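CYCLIN domain-containing protein (PDB 6Z3U) is a cyclin H-like subunit of the CDK-activating kinase complex and probably regulates the activity of its cyclin-dependent kinase partner. Local coordinates at residues A217-R222 with E335-W340. Residues are numbered along the deposited sequence; the frame is centred on the assembly and turned at random.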
loop_
_atom_site.group_PDB
_atom_site.type_symbol
_atom_site.label_atom_id
_atom_site.label_comp_id
_atom_site.label_asym_id
_atom_site.label_seq_id
_atom_site.Cartn_x
_atom_site.Cartn_y
_atom_site.Cartn_z
ATOM N N ALA A 217 14.191 -21.655 3.667
ATOM C CA ALA A 217 13.827 -20.417 4.347
ATOM C C ALA A 217 12.499 -19.870 3.844
ATOM O O ALA A 217 11.750 -19.256 4.612
ATOM C CB ALA A 217 14.929 -19.373 4.162
ATOM N N ARG A 218 12.188 -20.080 2.562
ATOM C CA ARG A 218 10.913 -19.604 2.034
ATOM C C ARG A 218 9.742 -20.379 2.630
ATOM O O ARG A 218 8.728 -19.782 3.011
ATOM C CB ARG A 218 10.909 -19.708 0.510
ATOM C CG ARG A 218 9.740 -18.989 -0.134
ATOM C CD ARG A 218 9.947 -18.768 -1.625
ATOM N NE ARG A 218 10.208 -20.019 -2.330
ATOM C CZ ARG A 218 11.227 -20.233 -3.160
ATOM N NH1 ARG A 218 12.104 -19.273 -3.432
ATOM N NH2 ARG A 218 11.357 -21.419 -3.736
ATOM N N GLU A 219 9.861 -21.706 2.722
ATOM C CA GLU A 219 8.806 -22.498 3.347
ATOM C C GLU A 219 8.631 -22.126 4.815
ATOM O O GLU A 219 7.507 -22.113 5.329
ATOM C CB GLU A 219 9.110 -23.991 3.210
ATOM C CG GLU A 219 8.758 -24.592 1.852
ATOM C CD GLU A 219 7.291 -24.410 1.481
ATOM O OE1 GLU A 219 6.477 -24.097 2.378
ATOM O OE2 GLU A 219 6.954 -24.578 0.288
ATOM N N ILE A 220 9.733 -21.836 5.510
ATOM C CA ILE A 220 9.639 -21.389 6.896
ATOM C C ILE A 220 8.872 -20.075 6.974
ATOM O O ILE A 220 7.951 -19.917 7.783
ATOM C CB ILE A 220 11.043 -21.262 7.515
ATOM C CG1 ILE A 220 11.741 -22.626 7.510
ATOM C CG2 ILE A 220 10.946 -20.694 8.928
ATOM C CD1 ILE A 220 13.140 -22.616 8.098
ATOM N N LEU A 221 9.245 -19.110 6.131
ATOM C CA LEU A 221 8.570 -17.818 6.147
ATOM C C LEU A 221 7.095 -17.960 5.801
ATOM O O LEU A 221 6.264 -17.184 6.288
ATOM C CB LEU A 221 9.253 -16.859 5.171
ATOM C CG LEU A 221 10.653 -16.365 5.550
ATOM C CD1 LEU A 221 11.194 -15.439 4.469
ATOM C CD2 LEU A 221 10.652 -15.662 6.900
ATOM N N ARG A 222 6.752 -18.945 4.970
ATOM C CA ARG A 222 5.375 -19.151 4.542
ATOM C C ARG A 222 4.470 -19.674 5.649
ATOM O O ARG A 222 3.249 -19.697 5.455
ATOM C CB ARG A 222 5.345 -20.131 3.365
ATOM C CG ARG A 222 5.683 -19.498 2.023
ATOM C CD ARG A 222 6.266 -20.517 1.053
ATOM N NE ARG A 222 6.341 -19.988 -0.306
ATOM C CZ ARG A 222 6.221 -20.723 -1.409
ATOM N NH1 ARG A 222 6.300 -20.143 -2.598
ATOM N NH2 ARG A 222 6.027 -22.034 -1.327
ATOM N N GLU A 335 6.643 -28.240 9.362
ATOM C CA GLU A 335 6.171 -29.604 9.572
ATOM C C GLU A 335 4.884 -29.631 10.386
ATOM O O GLU A 335 4.101 -30.581 10.279
ATOM C CB GLU A 335 7.245 -30.439 10.275
ATOM C CG GLU A 335 8.455 -30.772 9.415
ATOM C CD GLU A 335 9.270 -29.549 9.054
ATOM O OE1 GLU A 335 9.505 -28.707 9.946
ATOM O OE2 GLU A 335 9.669 -29.423 7.876
ATOM N N ARG A 336 4.646 -28.599 11.195
ATOM C CA ARG A 336 3.445 -28.522 12.017
ATOM C C ARG A 336 2.181 -28.279 11.204
ATOM O O ARG A 336 1.094 -28.240 11.793
ATOM C CB ARG A 336 3.610 -27.421 13.067
ATOM C CG ARG A 336 4.721 -27.697 14.073
ATOM C CD ARG A 336 4.207 -28.476 15.278
ATOM N NE ARG A 336 3.393 -27.640 16.155
ATOM C CZ ARG A 336 2.815 -28.060 17.276
ATOM N NH1 ARG A 336 2.092 -27.217 18.000
ATOM N NH2 ARG A 336 2.953 -29.321 17.672
ATOM N N ARG A 337 2.289 -28.115 9.882
ATOM C CA ARG A 337 1.097 -27.958 9.054
ATOM C C ARG A 337 0.126 -29.112 9.265
ATOM O O ARG A 337 -1.095 -28.917 9.275
ATOM C CB ARG A 337 1.487 -27.872 7.579
ATOM C CG ARG A 337 1.975 -26.512 7.127
ATOM C CD ARG A 337 2.252 -26.508 5.630
ATOM N NE ARG A 337 3.413 -25.693 5.278
ATOM C CZ ARG A 337 3.364 -24.419 4.893
ATOM N NH1 ARG A 337 4.488 -23.781 4.596
ATOM N NH2 ARG A 337 2.203 -23.780 4.802
ATOM N N GLU A 338 0.655 -30.324 9.428
ATOM C CA GLU A 338 -0.183 -31.496 9.637
ATOM C C GLU A 338 -0.754 -31.563 11.047
ATOM O O GLU A 338 -1.797 -32.194 11.249
ATOM C CB GLU A 338 0.625 -32.763 9.339
ATOM C CG GLU A 338 1.186 -32.807 7.924
ATOM C CD GLU A 338 2.324 -33.797 7.769
ATOM O OE1 GLU A 338 2.321 -34.828 8.476
ATOM O OE2 GLU A 338 3.227 -33.538 6.942
ATOM N N HIS A 339 -0.101 -30.923 12.021
ATOM C CA HIS A 339 -0.614 -30.932 13.388
ATOM C C HIS A 339 -1.935 -30.185 13.493
ATOM O O HIS A 339 -2.863 -30.645 14.168
ATOM C CB HIS A 339 0.414 -30.316 14.337
ATOM C CG HIS A 339 -0.135 -29.988 15.690
ATOM N ND1 HIS A 339 -0.460 -30.953 16.617
ATOM C CD2 HIS A 339 -0.425 -28.797 16.269
ATOM C CE1 HIS A 339 -0.921 -30.373 17.712
ATOM N NE2 HIS A 339 -0.911 -29.065 17.526
ATOM N N TRP A 340 -2.038 -29.028 12.841
ATOM C CA TRP A 340 -3.250 -28.224 12.911
ATOM C C TRP A 340 -4.333 -28.693 11.949
ATOM O O TRP A 340 -5.446 -28.160 11.995
ATOM C CB TRP A 340 -2.909 -26.758 12.636
ATOM C CG TRP A 340 -1.950 -26.184 13.637
ATOM C CD1 TRP A 340 -0.598 -26.066 13.504
ATOM C CD2 TRP A 340 -2.274 -25.657 14.930
ATOM N NE1 TRP A 340 -0.059 -25.496 14.632
ATOM C CE2 TRP A 340 -1.067 -25.235 15.523
ATOM C CE3 TRP A 340 -3.467 -25.499 15.643
ATOM C CZ2 TRP A 340 -1.018 -24.664 16.792
ATOM C CZ3 TRP A 340 -3.416 -24.933 16.905
ATOM C CH2 TRP A 340 -2.201 -24.521 17.466
#
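The flat guanidinium of Arg337 turns an edge to Arg222, whose CB lies near the guanidinium plane, 3.9 Å from NH1 of Arg337. Glu219 comes to the same nitrogen obliquely, and its carboxylate plane stands 83° from that of the guanidinium. The guanidinium of Arg222 has the NE of Arg218 over one face, displaced toward the rim, while Phe223 touches the Arg337 side chain.

The link between the segments is a salt bridge, with OE1 of Glu219 3.0 Å from NH1 of Arg337. Because the planes are nearly perpendicular, one oxygen meets one nitrogen, and the paired, coplanar grip that carboxylate and guanidinium can form is absent. Glutamate suits this place because its carboxylate offers an oxygen to each arginine, and the bend at chi2 (-57°) helps to place it between them. OE2 of Glu219 forms a salt bridge to NH2 of Arg222 at 3.2 Å, with a weak hydrogen bond. Three residues further along the chain, Arg222 is extended from CG to NE, and its NE forms a salt bridge with Asp108. Arginine suits position 337 because the backbones are well apart (CA of Arg222 to CA of Arg337, 10.8 Å), and a long side chain with a charge at its tip reaches across to Glu219.

The contact thus joins the loop between helices 313-330 and 343-358 to helix 207-221 of the C-terminal cyclin domain. A second salt bridge, Glu335 to Arg216, links the same loop and helix. The join is made at the surface through charge, and Glu219, with Asp108 on Arg222, probably offsets the mutual repulsion of the two arginines.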